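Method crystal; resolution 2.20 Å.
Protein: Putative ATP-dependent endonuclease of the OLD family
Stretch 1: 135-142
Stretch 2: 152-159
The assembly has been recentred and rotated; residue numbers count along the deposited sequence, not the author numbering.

Stretch 1 (135-142) VLFLDHRR
Stretch 2 (152-159) RGSILGRL

No hydrogen bond joins the two stretches, even though the guanidinium of Arg141 lies against the backbone that leads into the helix. Arg141 NH2 sits 3.4 Å from Arg152 O, but the angle is too poor for a hydrogen bond: the carbonyl oxygen lies over one face of the planar group, together with Gly153 N, rather than in the plane where the N-H bonds point. Ile155 CG2 approaches the edge of the same guanidinium, near its plane, 3.7 Å from Arg141 NH1.

Residues 136-138 are extended, with phi/psi of -79/127, -108/107 and -95/89, and belong to a strand that ends at Leu138. The chain then turns through Asp139 (-94/-178), His140 (-70/100) and Arg141 (-106/-46), with a weak hydrogen bond from Asp139 N to Phe137 O (3.4 Å). In the second stretch, Arg152 (-178/151) and Gly153 (175/176) are almost fully extended. Gly153 is the N-cap residue, and the helix runs from Ser154 through Leu159 and beyond. Its start is held by Gly157 N to Gly153 O (3.1 Å), Arg158 N to Ser154 O (2.9 Å) and Leu159 N to Ile155 O (3.3 Å). The strand and helix axes approach to 9.1 Å, with 132° between their N-to-C directions; in register, Leu136 and Ile155 are the nearest pair, with CA atoms 6.6 Å apart.

Leu136 and Ile155 also form the apolar centre, both with CA-to-CB directed toward the other stretch. Leu136 (chi1 -89°, chi2 t) brings CD1 to 3.7 Å from CD1 of Ile155 (chi1 t, chi2 p). Leu136 CD2 lies 3.1 Å from Ser154 OG (Ser154 chi1 p), a tight approach in which the methyl offers the hydroxyl no polar partner. The CA-to-CB bond of Leu138 points sideways, but chi1 of -97° and chi2 of 55° carry its end nearer, placing Leu138 CD1 4.0 Å from Ile155 CB. Ile155 thus packs against both leucines, while the CA-to-CB bond of the intervening Phe137 points away. One helical turn beyond Ser154, Arg158 CB reaches 4.5 Å from Leu136 CD1 before the end of its side chain leads away.

The CA-to-CB bond of Arg141 points toward the second stretch, and the side chain follows with chi1 and chi2 both t, chi3 p and chi4 -144°. Arg141 NH2 is 3.9 Å from Gly153 CA, and an ideal CB on Gly153 would lie 2.5 Å from Arg141 NH2, a clash. The CA-to-CB bond of Arg152 points away; its closest contact to Arg141 is through the backbone O. Together the contacts bury 306 Å², summed over both sides.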

# COMPACT_ATOMS: atom_id res chain seq x y z
N VAL A 135 -1.01 14.43 12.96
CA VAL A 135 -2.11 13.56 13.32
C VAL A 135 -1.54 12.21 13.71
O VAL A 135 -0.54 11.75 13.16
CB VAL A 135 -3.11 13.40 12.16
CG1 VAL A 135 -3.63 14.74 11.74
CG2 VAL A 135 -2.44 12.70 11.00
N LEU A 136 -2.19 11.57 14.67
CA LEU A 136 -1.97 10.15 14.91
C LEU A 136 -2.74 9.36 13.86
O LEU A 136 -3.95 9.57 13.67
CB LEU A 136 -2.42 9.76 16.31
CG LEU A 136 -1.36 9.91 17.39
CD1 LEU A 136 -1.93 9.49 18.73
CD2 LEU A 136 -0.14 9.07 17.03
N PHE A 137 -2.05 8.47 13.16
CA PHE A 137 -2.69 7.62 12.17
C PHE A 137 -2.77 6.18 12.68
O PHE A 137 -1.76 5.48 12.72
CB PHE A 137 -1.96 7.68 10.83
CG PHE A 137 -2.82 7.27 9.67
CD1 PHE A 137 -3.14 5.93 9.47
CD2 PHE A 137 -3.35 8.21 8.81
CE1 PHE A 137 -3.94 5.54 8.42
CE2 PHE A 137 -4.15 7.82 7.76
CZ PHE A 137 -4.45 6.48 7.57
N LEU A 138 -3.96 5.74 13.06
CA LEU A 138 -4.19 4.35 13.43
C LEU A 138 -4.71 3.59 12.22
O LEU A 138 -5.92 3.51 11.99
CB LEU A 138 -5.16 4.25 14.59
CG LEU A 138 -4.55 4.09 15.97
CD1 LEU A 138 -3.58 5.23 16.21
CD2 LEU A 138 -5.66 4.08 17.01
N ASP A 139 -3.80 3.05 11.42
CA ASP A 139 -4.22 2.22 10.30
C ASP A 139 -4.23 0.77 10.76
O ASP A 139 -3.94 0.46 11.91
CB ASP A 139 -3.31 2.46 9.09
CG ASP A 139 -2.01 1.67 9.16
OD1 ASP A 139 -1.43 1.52 10.26
OD2 ASP A 139 -1.56 1.21 8.09
N HIS A 140 -4.55 -0.15 9.86
CA HIS A 140 -4.61 -1.54 10.32
C HIS A 140 -3.12 -1.78 10.55
O HIS A 140 -2.34 -2.04 9.64
CB HIS A 140 -5.39 -2.40 9.36
CG HIS A 140 -6.83 -2.48 9.73
ND1 HIS A 140 -7.76 -1.57 9.27
CD2 HIS A 140 -7.49 -3.31 10.58
CE1 HIS A 140 -8.94 -1.86 9.79
NE2 HIS A 140 -8.80 -2.91 10.59
N ARG A 141 -2.74 -1.67 11.82
CA ARG A 141 -1.46 -2.17 12.30
C ARG A 141 -1.83 -3.43 13.07
O ARG A 141 -1.19 -4.47 12.89
CB ARG A 141 -0.78 -1.14 13.21
CG ARG A 141 0.48 -1.61 13.89
CD ARG A 141 0.92 -0.57 14.91
NE ARG A 141 -0.01 -0.50 16.03
CZ ARG A 141 -0.34 0.63 16.67
NH1 ARG A 141 -1.19 0.59 17.69
NH2 ARG A 141 0.18 1.79 16.29
N ARG A 142 -2.86 -3.35 13.91
CA ARG A 142 -3.47 -4.49 14.62
C ARG A 142 -3.10 -5.85 14.03
O ARG A 142 -1.96 -6.32 14.14
CB ARG A 142 -5.01 -4.34 14.65
CG ARG A 142 -5.54 -3.19 15.53
CD ARG A 142 -7.01 -2.76 15.22
NE ARG A 142 -7.58 -1.86 16.25
CZ ARG A 142 -8.85 -1.45 16.32
NH1 ARG A 142 -9.75 -1.83 15.42
NH2 ARG A 142 -9.22 -0.67 17.32
N ARG A 152 2.75 -1.29 19.59
CA ARG A 152 3.51 -0.08 19.89
C ARG A 152 3.33 0.93 18.76
O ARG A 152 3.10 0.55 17.60
CB ARG A 152 4.99 -0.40 20.11
CG ARG A 152 5.93 0.82 20.19
CD ARG A 152 5.84 1.59 21.51
NE ARG A 152 6.33 2.97 21.38
CZ ARG A 152 6.41 3.85 22.38
NH1 ARG A 152 6.03 3.52 23.61
NH2 ARG A 152 6.86 5.08 22.15
N GLY A 153 3.41 2.21 19.09
CA GLY A 153 3.31 3.25 18.08
C GLY A 153 3.31 4.60 18.76
O GLY A 153 3.32 4.71 19.99
N SER A 154 3.31 5.64 17.93
CA SER A 154 3.20 6.99 18.47
C SER A 154 1.94 7.18 19.31
O SER A 154 1.85 8.15 20.07
CB SER A 154 3.25 8.01 17.32
OG SER A 154 2.46 7.58 16.23
N ILE A 155 0.98 6.25 19.19
CA ILE A 155 -0.24 6.32 20.00
C ILE A 155 0.07 6.06 21.47
O ILE A 155 -0.33 6.83 22.36
CB ILE A 155 -1.28 5.33 19.45
CG1 ILE A 155 -2.48 5.25 20.40
CG2 ILE A 155 -0.66 3.96 19.23
CD1 ILE A 155 -3.14 6.58 20.65
N LEU A 156 0.75 4.96 21.76
CA LEU A 156 1.16 4.70 23.14
C LEU A 156 2.16 5.75 23.61
O LEU A 156 2.09 6.22 24.75
CB LEU A 156 1.76 3.30 23.24
CG LEU A 156 2.03 2.79 24.65
CD1 LEU A 156 0.76 2.80 25.51
CD2 LEU A 156 2.59 1.39 24.53
N GLY A 157 3.08 6.15 22.72
CA GLY A 157 4.02 7.21 23.06
C GLY A 157 3.33 8.47 23.55
O GLY A 157 3.78 9.10 24.52
N ARG A 158 2.25 8.87 22.89
CA ARG A 158 1.56 10.07 23.36
C ARG A 158 0.92 9.82 24.72
O ARG A 158 0.86 10.73 25.55
CB ARG A 158 0.53 10.53 22.31
CG ARG A 158 -0.38 11.67 22.75
CD ARG A 158 0.41 12.92 23.15
NE ARG A 158 -0.44 13.95 23.76
CZ ARG A 158 -0.80 13.98 25.05
NH1 ARG A 158 -0.39 13.03 25.89
NH2 ARG A 158 -1.57 14.96 25.50
N LEU A 159 0.50 8.58 25.00
CA LEU A 159 -0.08 8.27 26.31
C LEU A 159 0.95 8.44 27.43
O LEU A 159 0.63 8.97 28.50
CB LEU A 159 -0.66 6.86 26.32
CG LEU A 159 -1.34 6.39 27.61
CD1 LEU A 159 -2.58 7.22 27.93
CD2 LEU A 159 -1.71 4.91 27.54